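Local coordinates for protein CD180 antigen (Mus musculus, PDB 3T6Q) that may cooperate with MD-1 and TLR4 in the innate immune response of B cells to bacterial lipopolysaccharide, leading to NF-kappa-B activation, at residues A[279-284]-A[302-307]; A[478-483]-A[502-507]. All coordinates share one frame; numbering follows the deposited sequence.

Both contacts join neighbouring turns of the leucine-rich repeat solenoid that forms the extracellular part of this Toll-like receptor family member. From the N terminus, the chain first passes through strand 282-284 in LRR 9. Interaction 1 closes when strand 305-307 of LRR 10 pairs with it; 17 residues separate segments 279-284 and 302-307. Eight repeats later the same step recurs: interaction 2 pairs strand 480-482 of LRR 17 with strand 504-506 of LRR 18, and 18 residues separate segments 478-483 and 502-507. The two loops follow in series and neither nest nor cross. The centres of interactions 1 and 2 lie about 37 Å apart, so the successive parallel strands between them make the connection.

Interaction 1: A[279-284]-A[302-307]; sequences GLQELD and TLKKLV
Glu282, Leu283 and Asp284 pair in parallel with Lys305, Leu306 and Val307, the strand axes 4.8 Å apart and 1° from parallel. This is the strand ladder of a leucine-rich repeat solenoid, joining LRR 9 to LRR 10. Leu283 N donates to Lys305 O, and Val307 N donates to Leu283 O. Gln281 O, just before the strand, accepts from both Lys304 N and Lys305 N.

Leucines form the buried face. Leu283 and Leu306 run side by side, with Leu283 CD2 3.9 Å from Leu306 CD1. CD1 of Leu303 reaches back to the preceding turn, 3.9 Å from Leu283 CB and 3.5 Å from Gln281 O. Leu300 and Phe324 add to this core.

On the other face, Glu282 and Lys305 lie alongside each other with extended chains. OE2 of Glu282 rests on Lys305 CD at 3.5 Å, while Glu282 OE2 and Lys305 NZ stay 4.0 Å apart, too far for a salt bridge. A water bridges the two charged ends, donating to OE2 and accepting from NZ. Farther along, the carboxylate of Asp284 lies against Val307 CB, and its OD1 is hydrogen-bonded to Thr286 OG1.

Lys304 bends at chi2 (-58°) and chi4 (-60°), which brings its ammonium group to two carbonyls. NZ donates to Thr302 O at 2.8 Å and, in the carbonyl plane on a lone pair, to Gln281 OE1 at 2.9 Å.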
loop_
_atom_site.group_PDB
_atom_site.type_symbol
_atom_site.label_atom_id
_atom_site.label_comp_id
_atom_site.label_asym_id
_atom_site.label_seq_id
_atom_site.Cartn_x
_atom_site.Cartn_y
_atom_site.Cartn_z
ATOM N N GLY A 279 -19.581 -0.169 35.601
ATOM C CA GLY A 279 -19.089 1.243 35.529
ATOM C C GLY A 279 -19.581 2.101 34.338
ATOM O O GLY A 279 -19.421 3.330 34.328
ATOM N N LEU A 280 -20.179 1.474 33.329
ATOM C CA LEU A 280 -20.533 2.222 32.094
ATOM C C LEU A 280 -21.626 3.261 32.280
ATOM O O LEU A 280 -22.621 3.038 32.978
ATOM C CB LEU A 280 -20.945 1.300 30.935
ATOM C CG LEU A 280 -19.874 0.669 30.023
ATOM C CD1 LEU A 280 -19.122 1.691 29.197
ATOM C CD2 LEU A 280 -18.892 -0.203 30.808
ATOM N N GLN A 281 -21.427 4.403 31.631
ATOM C CA GLN A 281 -22.463 5.409 31.565
ATOM C C GLN A 281 -23.299 5.292 30.291
ATOM O O GLN A 281 -24.484 5.638 30.303
ATOM C CB GLN A 281 -21.848 6.805 31.686
ATOM C CG GLN A 281 -21.058 7.017 33.006
ATOM C CD GLN A 281 -21.881 6.786 34.251
ATOM O OE1 GLN A 281 -22.863 7.490 34.515
ATOM N NE2 GLN A 281 -21.475 5.804 35.044
ATOM N N GLU A 282 -22.675 4.858 29.189
ATOM C CA GLU A 282 -23.366 4.828 27.903
ATOM C C GLU A 282 -23.041 3.525 27.217
ATOM O O GLU A 282 -21.860 3.101 27.210
ATOM C CB GLU A 282 -22.888 5.936 26.975
ATOM C CG GLU A 282 -22.887 7.310 27.590
ATOM C CD GLU A 282 -22.751 8.398 26.523
ATOM O OE1 GLU A 282 -22.818 8.080 25.275
ATOM O OE2 GLU A 282 -22.569 9.560 26.953
ATOM N N LEU A 283 -24.073 2.887 26.666
ATOM C CA LEU A 283 -23.884 1.605 25.972
ATOM C C LEU A 283 -24.634 1.661 24.630
ATOM O O LEU A 283 -25.836 2.006 24.564
ATOM C CB LEU A 283 -24.383 0.417 26.827
ATOM C CG LEU A 283 -24.602 -0.938 26.141
ATOM C CD1 LEU A 283 -23.234 -1.465 25.699
ATOM C CD2 LEU A 283 -25.241 -1.835 27.184
ATOM N N ASP A 284 -23.921 1.334 23.570
ATOM C CA ASP A 284 -24.524 1.386 22.215
ATOM C C ASP A 284 -24.585 -0.013 21.605
ATOM O O ASP A 284 -23.544 -0.605 21.274
ATOM C CB ASP A 284 -23.710 2.317 21.298
ATOM C CG ASP A 284 -24.459 2.662 20.006
ATOM O OD1 ASP A 284 -25.066 1.737 19.381
ATOM O OD2 ASP A 284 -24.480 3.873 19.655
ATOM N N THR A 302 -27.007 1.294 36.808
ATOM C CA THR A 302 -26.599 2.730 36.834
ATOM C C THR A 302 -26.210 3.321 35.464
ATOM O O THR A 302 -25.751 4.466 35.383
ATOM C CB THR A 302 -25.510 3.045 37.908
ATOM O OG1 THR A 302 -24.254 2.497 37.496
ATOM C CG2 THR A 302 -25.885 2.446 39.307
ATOM N N LEU A 303 -26.468 2.571 34.378
ATOM C CA LEU A 303 -26.294 3.090 33.030
ATOM C C LEU A 303 -27.184 4.322 32.814
ATOM O O LEU A 303 -28.349 4.306 33.231
ATOM C CB LEU A 303 -26.705 1.993 31.994
ATOM C CG LEU A 303 -26.369 2.289 30.535
ATOM C CD1 LEU A 303 -24.869 2.145 30.321
ATOM C CD2 LEU A 303 -27.209 1.337 29.672
ATOM N N LYS A 304 -26.647 5.361 32.157
ATOM C CA LYS A 304 -27.417 6.574 31.875
ATOM C C LYS A 304 -27.992 6.631 30.436
ATOM O O LYS A 304 -29.099 7.152 30.212
ATOM C CB LYS A 304 -26.557 7.814 32.155
ATOM C CG LYS A 304 -25.906 7.809 33.557
ATOM C CD LYS A 304 -26.933 7.704 34.693
ATOM C CE LYS A 304 -26.260 8.059 36.051
ATOM N NZ LYS A 304 -25.146 7.085 36.262
ATOM N N LYS A 305 -27.239 6.121 29.472
ATOM C CA LYS A 305 -27.651 6.247 28.049
ATOM C C LYS A 305 -27.572 4.886 27.391
ATOM O O LYS A 305 -26.563 4.189 27.536
ATOM C CB LYS A 305 -26.784 7.258 27.271
ATOM C CG LYS A 305 -26.717 8.627 27.966
ATOM C CD LYS A 305 -26.071 9.710 27.084
ATOM C CE LYS A 305 -25.843 11.001 27.845
ATOM N NZ LYS A 305 -25.666 12.123 26.876
ATOM N N LEU A 306 -28.624 4.529 26.658
ATOM C CA LEU A 306 -28.697 3.243 26.002
ATOM C C LEU A 306 -29.197 3.420 24.555
ATOM O O LEU A 306 -30.194 4.111 24.309
ATOM C CB LEU A 306 -29.642 2.289 26.772
ATOM C CG LEU A 306 -29.852 0.868 26.222
ATOM C CD1 LEU A 306 -28.542 0.051 26.165
ATOM C CD2 LEU A 306 -30.939 0.126 27.025
ATOM N N VAL A 307 -28.500 2.793 23.612
ATOM C CA VAL A 307 -28.931 2.866 22.243
ATOM C C VAL A 307 -29.280 1.448 21.789
ATOM O O VAL A 307 -28.406 0.562 21.794
ATOM C CB VAL A 307 -27.835 3.427 21.331
ATOM C CG1 VAL A 307 -28.329 3.440 19.853
ATOM C CG2 VAL A 307 -27.426 4.852 21.759
HETATM O O HOH W 1 -23.633 10.971 24.610
#

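Interaction 2: A[478-483]-A[502-507]; sequences LEILVL and MNHVDL
Ile480 to Val482 and His504 to Asp506 are parallel strands of LRR 17 and LRR 18, adjacent turns of the leucine-rich repeat solenoid.

Backbone bonds tie them together. Glu479 O takes two donors, Asn503 N at 2.9 Å and His504 N at 3.1 Å. Three bonds follow, from Leu481 N to His504 O, Asp506 N to Leu481 O, and Leu483 N to Asp506 O. The Asp506 N bond is nearly straight, 173° at the hydrogen. CA-H...O contacts add to the ladder, such as Val505 CA to Leu481 O.

Leu481 and Val505 carry the buried face. Just past the strand ends, Leu483 and Leu507 are buried too and run side by side, with CD2 of Leu507 4.0 Å from Leu483 CB. Phe496 packs on both Leu483 and Met502.

The other face is more polar. Ile480 crosses His504, and its CG2 comes obliquely to the ring at CD2, 3.9 Å away; the ring also meets Tyr527 of the next strand. Val482 and Asp506 point the same way, while OD1 of Asp506 is hydrogen-bonded to Ser508.

With CG anti to the carbonyl carbon (chi1 -71°), the Met502 chain runs obliquely across Leu481 and sets SD 3.6 Å from Leu481 CD2 and 3.9 Å from Leu481 CB.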
loop_
_atom_site.group_PDB
_atom_site.type_symbol
_atom_site.label_atom_id
_atom_site.label_comp_id
_atom_site.label_asym_id
_atom_site.label_seq_id
_atom_site.Cartn_x
_atom_site.Cartn_y
_atom_site.Cartn_z
ATOM N N LEU A 478 -44.116 32.715 19.948
ATOM C CA LEU A 478 -43.500 32.146 18.750
ATOM C C LEU A 478 -42.479 33.065 18.103
ATOM O O LEU A 478 -42.767 34.236 17.827
ATOM C CB LEU A 478 -44.586 31.764 17.734
ATOM C CG LEU A 478 -44.091 30.826 16.633
ATOM C CD1 LEU A 478 -43.886 29.453 17.309
ATOM C CD2 LEU A 478 -45.239 30.716 15.614
ATOM N N GLU A 479 -41.297 32.528 17.840
ATOM C CA GLU A 479 -40.238 33.258 17.161
ATOM C C GLU A 479 -39.970 32.766 15.768
ATOM O O GLU A 479 -39.694 33.575 14.875
ATOM C CB GLU A 479 -38.928 33.218 17.961
ATOM C CG GLU A 479 -38.996 34.128 19.185
ATOM C CD GLU A 479 -37.755 34.020 20.045
ATOM O OE1 GLU A 479 -36.631 33.890 19.512
ATOM O OE2 GLU A 479 -37.922 34.053 21.273
ATOM N N ILE A 480 -40.027 31.446 15.591
ATOM C CA ILE A 480 -39.646 30.824 14.316
ATOM C C ILE A 480 -40.867 30.043 13.815
ATOM O O ILE A 480 -41.433 29.218 14.546
ATOM C CB ILE A 480 -38.450 29.846 14.496
ATOM C CG1 ILE A 480 -37.222 30.582 15.008
ATOM C CG2 ILE A 480 -38.154 29.100 13.189
ATOM C CD1 ILE A 480 -36.134 29.671 15.564
ATOM N N LEU A 481 -41.285 30.357 12.592
ATOM C CA LEU A 481 -42.441 29.761 11.949
ATOM C C LEU A 481 -42.028 29.347 10.542
ATOM O O LEU A 481 -41.561 30.189 9.732
ATOM C CB LEU A 481 -43.621 30.749 11.910
ATOM C CG LEU A 481 -44.925 30.352 11.194
ATOM C CD1 LEU A 481 -45.487 29.048 11.816
ATOM C CD2 LEU A 481 -45.931 31.519 11.307
ATOM N N VAL A 482 -42.174 28.052 10.253
ATOM C CA VAL A 482 -41.794 27.504 8.921
ATOM C C VAL A 482 -43.109 27.037 8.294
ATOM O O VAL A 482 -43.784 26.128 8.812
ATOM C CB VAL A 482 -40.821 26.297 9.017
ATOM C CG1 VAL A 482 -40.464 25.759 7.620
ATOM C CG2 VAL A 482 -39.575 26.687 9.778
ATOM N N LEU A 483 -43.481 27.701 7.197
ATOM C CA LEU A 483 -44.682 27.392 6.453
ATOM C C LEU A 483 -44.369 27.157 5.001
ATOM O O LEU A 483 -45.195 27.433 4.129
ATOM C CB LEU A 483 -45.700 28.546 6.584
ATOM C CG LEU A 483 -46.413 28.687 7.937
ATOM C CD1 LEU A 483 -47.228 29.978 7.955
ATOM C CD2 LEU A 483 -47.348 27.516 8.209
ATOM N N MET A 502 -42.460 37.103 16.523
ATOM C CA MET A 502 -41.857 36.400 15.369
ATOM C C MET A 502 -40.680 37.156 14.833
ATOM O O MET A 502 -40.735 38.369 14.647
ATOM C CB MET A 502 -42.862 36.066 14.275
ATOM C CG MET A 502 -43.833 34.977 14.671
ATOM S SD MET A 502 -44.633 34.270 13.208
ATOM C CE MET A 502 -45.497 35.685 12.473
ATOM N N ASN A 503 -39.584 36.447 14.618
ATOM C CA ASN A 503 -38.414 37.057 13.991
ATOM C C ASN A 503 -37.826 36.222 12.837
ATOM O O ASN A 503 -36.852 36.626 12.240
ATOM C CB ASN A 503 -37.334 37.434 15.060
ATOM C CG ASN A 503 -36.848 36.227 15.877
ATOM O OD1 ASN A 503 -36.664 36.299 17.122
ATOM N ND2 ASN A 503 -36.620 35.139 15.212
ATOM N N HIS A 504 -38.420 35.061 12.534
ATOM C CA HIS A 504 -37.952 34.250 11.405
ATOM C C HIS A 504 -39.162 33.571 10.793
ATOM O O HIS A 504 -39.792 32.692 11.416
ATOM C CB HIS A 504 -36.892 33.245 11.906
ATOM C CG HIS A 504 -36.403 32.262 10.864
ATOM N ND1 HIS A 504 -35.120 32.204 10.483
ATOM C CD2 HIS A 504 -37.075 31.274 10.123
ATOM C CE1 HIS A 504 -34.960 31.248 9.543
ATOM N NE2 HIS A 504 -36.152 30.673 9.329
ATOM N N VAL A 505 -39.517 34.000 9.575
ATOM C CA VAL A 505 -40.751 33.527 8.935
ATOM C C VAL A 505 -40.372 32.999 7.588
ATOM O O VAL A 505 -39.898 33.760 6.734
ATOM C CB VAL A 505 -41.803 34.644 8.825
ATOM C CG1 VAL A 505 -43.098 34.067 8.242
ATOM C CG2 VAL A 505 -42.047 35.234 10.241
ATOM N N ASP A 506 -40.485 31.673 7.432
ATOM C CA ASP A 506 -40.163 31.048 6.160
ATOM C C ASP A 506 -41.494 30.724 5.434
ATOM O O ASP A 506 -42.286 29.868 5.888
ATOM C CB ASP A 506 -39.337 29.794 6.460
ATOM C CG ASP A 506 -38.854 29.097 5.223
ATOM O OD1 ASP A 506 -39.289 29.386 4.086
ATOM O OD2 ASP A 506 -38.004 28.236 5.400
ATOM N N LEU A 507 -41.753 31.459 4.337
ATOM C CA LEU A 507 -42.927 31.237 3.540
ATOM C C LEU A 507 -42.517 30.766 2.154
ATOM O O LEU A 507 -43.287 30.935 1.228
ATOM C CB LEU A 507 -43.769 32.531 3.384
ATOM C CG LEU A 507 -44.228 33.175 4.704
ATOM C CD1 LEU A 507 -44.840 34.571 4.496
ATOM C CD2 LEU A 507 -45.227 32.312 5.431
#